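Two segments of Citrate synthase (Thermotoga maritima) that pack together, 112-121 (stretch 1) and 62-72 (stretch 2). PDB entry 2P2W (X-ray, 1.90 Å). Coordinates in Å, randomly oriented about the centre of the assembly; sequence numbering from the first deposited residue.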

# COMPACT_ATOMS: atom_id res chain seq x y z
N ARG A 112 -7.72 -6.74 -16.43
CA ARG A 112 -7.23 -5.75 -17.38
C ARG A 112 -8.34 -4.74 -17.68
O ARG A 112 -8.08 -3.54 -17.81
CB ARG A 112 -6.76 -6.43 -18.67
CG ARG A 112 -6.25 -5.46 -19.73
CD ARG A 112 -5.39 -6.17 -20.77
NE ARG A 112 -6.08 -7.30 -21.38
CZ ARG A 112 -5.50 -8.15 -22.24
NH1 ARG A 112 -4.23 -7.99 -22.58
NH2 ARG A 112 -6.20 -9.15 -22.75
N GLU A 113 -9.57 -5.22 -17.77
CA GLU A 113 -10.70 -4.33 -18.03
C GLU A 113 -10.83 -3.37 -16.85
O GLU A 113 -11.10 -2.18 -17.01
CB GLU A 113 -11.99 -5.14 -18.18
CG GLU A 113 -13.15 -4.38 -18.80
CD GLU A 113 -12.86 -3.92 -20.21
OE1 GLU A 113 -12.17 -4.65 -20.94
OE2 GLU A 113 -13.33 -2.83 -20.59
N LYS A 114 -10.61 -3.91 -15.65
CA LYS A 114 -10.68 -3.11 -14.44
C LYS A 114 -9.57 -2.05 -14.45
O LYS A 114 -9.80 -0.90 -14.05
CB LYS A 114 -10.52 -4.02 -13.22
CG LYS A 114 -10.88 -3.36 -11.90
CD LYS A 114 -11.15 -4.40 -10.82
CE LYS A 114 -12.07 -5.51 -11.32
NZ LYS A 114 -13.49 -5.23 -11.00
N ALA A 115 -8.38 -2.44 -14.89
CA ALA A 115 -7.24 -1.54 -14.95
C ALA A 115 -7.54 -0.40 -15.91
O ALA A 115 -7.26 0.77 -15.62
CB ALA A 115 -5.99 -2.29 -15.41
N ILE A 116 -8.11 -0.74 -17.07
CA ILE A 116 -8.46 0.25 -18.08
C ILE A 116 -9.45 1.28 -17.53
O ILE A 116 -9.29 2.48 -17.74
CB ILE A 116 -9.08 -0.44 -19.32
CG1 ILE A 116 -8.01 -1.31 -20.00
CG2 ILE A 116 -9.63 0.61 -20.29
CD1 ILE A 116 -8.54 -2.16 -21.16
N ARG A 117 -10.46 0.79 -16.81
CA ARG A 117 -11.48 1.68 -16.24
C ARG A 117 -10.93 2.60 -15.16
O ARG A 117 -11.22 3.80 -15.14
CB ARG A 117 -12.64 0.85 -15.68
CG ARG A 117 -13.74 1.69 -15.04
CD ARG A 117 -15.07 0.95 -15.04
NE ARG A 117 -14.98 -0.36 -14.40
CZ ARG A 117 -14.79 -0.55 -13.10
NH1 ARG A 117 -14.68 0.49 -12.28
NH2 ARG A 117 -14.73 -1.78 -12.60
N VAL A 118 -10.12 2.06 -14.25
CA VAL A 118 -9.56 2.87 -13.18
C VAL A 118 -8.63 3.95 -13.75
O VAL A 118 -8.67 5.10 -13.32
CB VAL A 118 -8.79 1.99 -12.14
CG1 VAL A 118 -7.52 1.44 -12.75
CG2 VAL A 118 -8.50 2.80 -10.89
N ALA A 119 -7.80 3.59 -14.72
CA ALA A 119 -6.90 4.56 -15.33
C ALA A 119 -7.69 5.67 -16.02
O ALA A 119 -7.30 6.84 -15.97
CB ALA A 119 -6.00 3.87 -16.33
N SER A 120 -8.80 5.31 -16.65
CA SER A 120 -9.63 6.29 -17.35
C SER A 120 -10.26 7.34 -16.44
O SER A 120 -10.48 8.47 -16.87
CB SER A 120 -10.75 5.58 -18.13
OG SER A 120 -10.21 4.66 -19.08
N VAL A 121 -10.54 6.97 -15.19
CA VAL A 121 -11.18 7.91 -14.27
C VAL A 121 -10.22 8.76 -13.42
O VAL A 121 -10.65 9.74 -12.80
CB VAL A 121 -12.19 7.17 -13.35
CG1 VAL A 121 -11.46 6.37 -12.28
CG2 VAL A 121 -13.17 8.17 -12.74
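Stretch 2 62-72: EFKRKMADYRE

A single carboxylate oxygen, Glu-113 OE2, receives two hydrogen bonds from the opposing segment: one from Lys-66 NZ at 2.7 Å, which is also a salt bridge, and one from Tyr-70 OH to the same OE2 at 2.6 Å. The CA-to-CB bond of Glu-113 points sideways, yet with chi1 in t and chi2 in p the end of its side chain comes nearer to the partner, illustrating how a long acidic residue can reach polar groups at which its CA-to-CB bond does not point.

The remainder is a worked example of helix packing in which an aromatic residue just past a helix end is packed against a neighbouring helix. Stretch 1 is helical throughout. Stretch 2 enters as a helix and ends in a loop or turn that carries Tyr-70, Arg-71 and Glu-72. The helix axes approach to 8.8 Å and their N-to-C directions make an angle of 64° (signed crossing angle -64°), so the helices run obliquely, neither parallel nor antiparallel, and the CA atoms of Arg-117 and Tyr-70 lie 5.5 Å apart, those of Val-121 and Arg-71 only 4.5 Å.

The CA-to-CB bond of Tyr-70, in rotamer m, points toward stretch 1. Arg-117 covers one face of its ring: CB lies 4.2 Å from the Tyr-70 centroid, 17° off the normal, in a CH-pi contact. Ile-116 CG2 meets the ring edge, 4.0 Å from Tyr-70 CD2, and also packs 4.1 Å from Met-67 CG, while Ile-116 CD1 reaches Phe-63 CE1 at 3.7 Å, near the plane of that ring.

Ser-120, whose CA-to-CB bond points toward stretch 2, lies close to it. Its OG hydrogen-bonds back to Ile-116 O at 2.7 Å, satisfying the hydroxyl within its own helix, and that OG sits 3.3 Å from Met-67 CA; Ser-120 CB lies 3.6 Å from Tyr-70 CB. Against the turn after the helix of stretch 2, Val-121 CG2 rests 3.7 Å from Arg-71 O and 3.8 Å from Glu-72 O.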

# COMPACT_ATOMS: atom_id res chain seq x y z
N GLU A 62 -11.28 2.26 -31.32
CA GLU A 62 -12.20 1.62 -30.39
C GLU A 62 -11.70 1.72 -28.95
O GLU A 62 -12.49 1.90 -28.02
CB GLU A 62 -12.40 0.15 -30.78
CG GLU A 62 -13.28 -0.03 -32.01
CD GLU A 62 -13.10 -1.39 -32.66
OE1 GLU A 62 -12.84 -2.37 -31.93
OE2 GLU A 62 -13.22 -1.47 -33.90
N PHE A 63 -10.39 1.60 -28.77
CA PHE A 63 -9.82 1.69 -27.43
C PHE A 63 -9.98 3.11 -26.88
O PHE A 63 -10.22 3.29 -25.68
CB PHE A 63 -8.34 1.29 -27.45
CG PHE A 63 -7.72 1.20 -26.08
CD1 PHE A 63 -8.16 0.26 -25.15
CD2 PHE A 63 -6.71 2.08 -25.70
CE1 PHE A 63 -7.61 0.18 -23.87
CE2 PHE A 63 -6.14 2.02 -24.43
CZ PHE A 63 -6.59 1.07 -23.51
N LYS A 64 -9.84 4.11 -27.74
CA LYS A 64 -9.98 5.49 -27.30
C LYS A 64 -11.41 5.77 -26.87
O LYS A 64 -11.65 6.48 -25.90
CB LYS A 64 -9.55 6.47 -28.39
CG LYS A 64 -8.05 6.74 -28.43
CD LYS A 64 -7.65 7.66 -29.58
CE LYS A 64 -8.23 9.06 -29.39
NZ LYS A 64 -7.31 10.11 -29.90
N ARG A 65 -12.37 5.19 -27.60
CA ARG A 65 -13.77 5.38 -27.25
C ARG A 65 -14.09 4.67 -25.94
O ARG A 65 -14.93 5.12 -25.16
CB ARG A 65 -14.69 4.86 -28.36
CG ARG A 65 -14.67 5.71 -29.63
CD ARG A 65 -15.97 5.56 -30.40
NE ARG A 65 -16.21 4.18 -30.81
CZ ARG A 65 -15.88 3.68 -31.99
NH1 ARG A 65 -15.28 4.45 -32.90
NH2 ARG A 65 -16.13 2.41 -32.27
N LYS A 66 -13.42 3.54 -25.70
CA LYS A 66 -13.63 2.77 -24.48
C LYS A 66 -13.16 3.57 -23.26
O LYS A 66 -13.91 3.74 -22.29
CB LYS A 66 -12.85 1.45 -24.54
CG LYS A 66 -12.92 0.63 -23.25
CD LYS A 66 -12.21 -0.71 -23.38
CE LYS A 66 -13.05 -1.70 -24.17
NZ LYS A 66 -13.89 -2.51 -23.25
N MET A 67 -11.92 4.04 -23.30
CA MET A 67 -11.41 4.82 -22.19
C MET A 67 -12.27 6.07 -21.97
O MET A 67 -12.57 6.43 -20.84
CB MET A 67 -9.95 5.22 -22.43
CG MET A 67 -8.98 4.04 -22.35
SD MET A 67 -7.25 4.54 -22.36
CE MET A 67 -7.14 5.40 -20.80
N ALA A 68 -12.68 6.70 -23.07
CA ALA A 68 -13.50 7.91 -22.98
C ALA A 68 -14.87 7.62 -22.35
O ALA A 68 -15.48 8.50 -21.74
CB ALA A 68 -13.68 8.52 -24.36
N ASP A 69 -15.34 6.39 -22.50
CA ASP A 69 -16.63 6.00 -21.95
C ASP A 69 -16.52 5.61 -20.46
O ASP A 69 -17.53 5.41 -19.79
CB ASP A 69 -17.18 4.83 -22.79
CG ASP A 69 -18.68 4.64 -22.65
OD1 ASP A 69 -19.41 5.65 -22.62
OD2 ASP A 69 -19.12 3.47 -22.59
N TYR A 70 -15.29 5.52 -19.96
CA TYR A 70 -15.04 5.15 -18.56
C TYR A 70 -14.60 6.30 -17.65
O TYR A 70 -14.13 6.07 -16.53
CB TYR A 70 -13.95 4.07 -18.48
CG TYR A 70 -14.34 2.70 -18.96
CD1 TYR A 70 -15.63 2.20 -18.77
CD2 TYR A 70 -13.39 1.86 -19.55
CE1 TYR A 70 -15.96 0.89 -19.14
CE2 TYR A 70 -13.70 0.55 -19.92
CZ TYR A 70 -14.99 0.08 -19.71
OH TYR A 70 -15.30 -1.22 -20.07
N ARG A 71 -14.76 7.54 -18.12
CA ARG A 71 -14.33 8.71 -17.34
C ARG A 71 -15.24 9.21 -16.23
O ARG A 71 -14.86 10.10 -15.47
CB ARG A 71 -14.05 9.86 -18.30
CG ARG A 71 -12.98 9.56 -19.33
CD ARG A 71 -12.87 10.68 -20.35
NE ARG A 71 -11.90 10.35 -21.38
CZ ARG A 71 -11.75 11.02 -22.51
NH1 ARG A 71 -12.53 12.07 -22.76
NH2 ARG A 71 -10.84 10.64 -23.40
N GLU A 72 -16.44 8.65 -16.12
CA GLU A 72 -17.39 9.12 -15.11
C GLU A 72 -17.21 8.55 -13.71
O GLU A 72 -16.81 7.40 -13.52
CB GLU A 72 -18.83 8.83 -15.56
CG GLU A 72 -19.24 9.48 -16.87
CD GLU A 72 -19.14 10.99 -16.83
OE1 GLU A 72 -19.45 11.58 -15.78
OE2 GLU A 72 -18.76 11.59 -17.86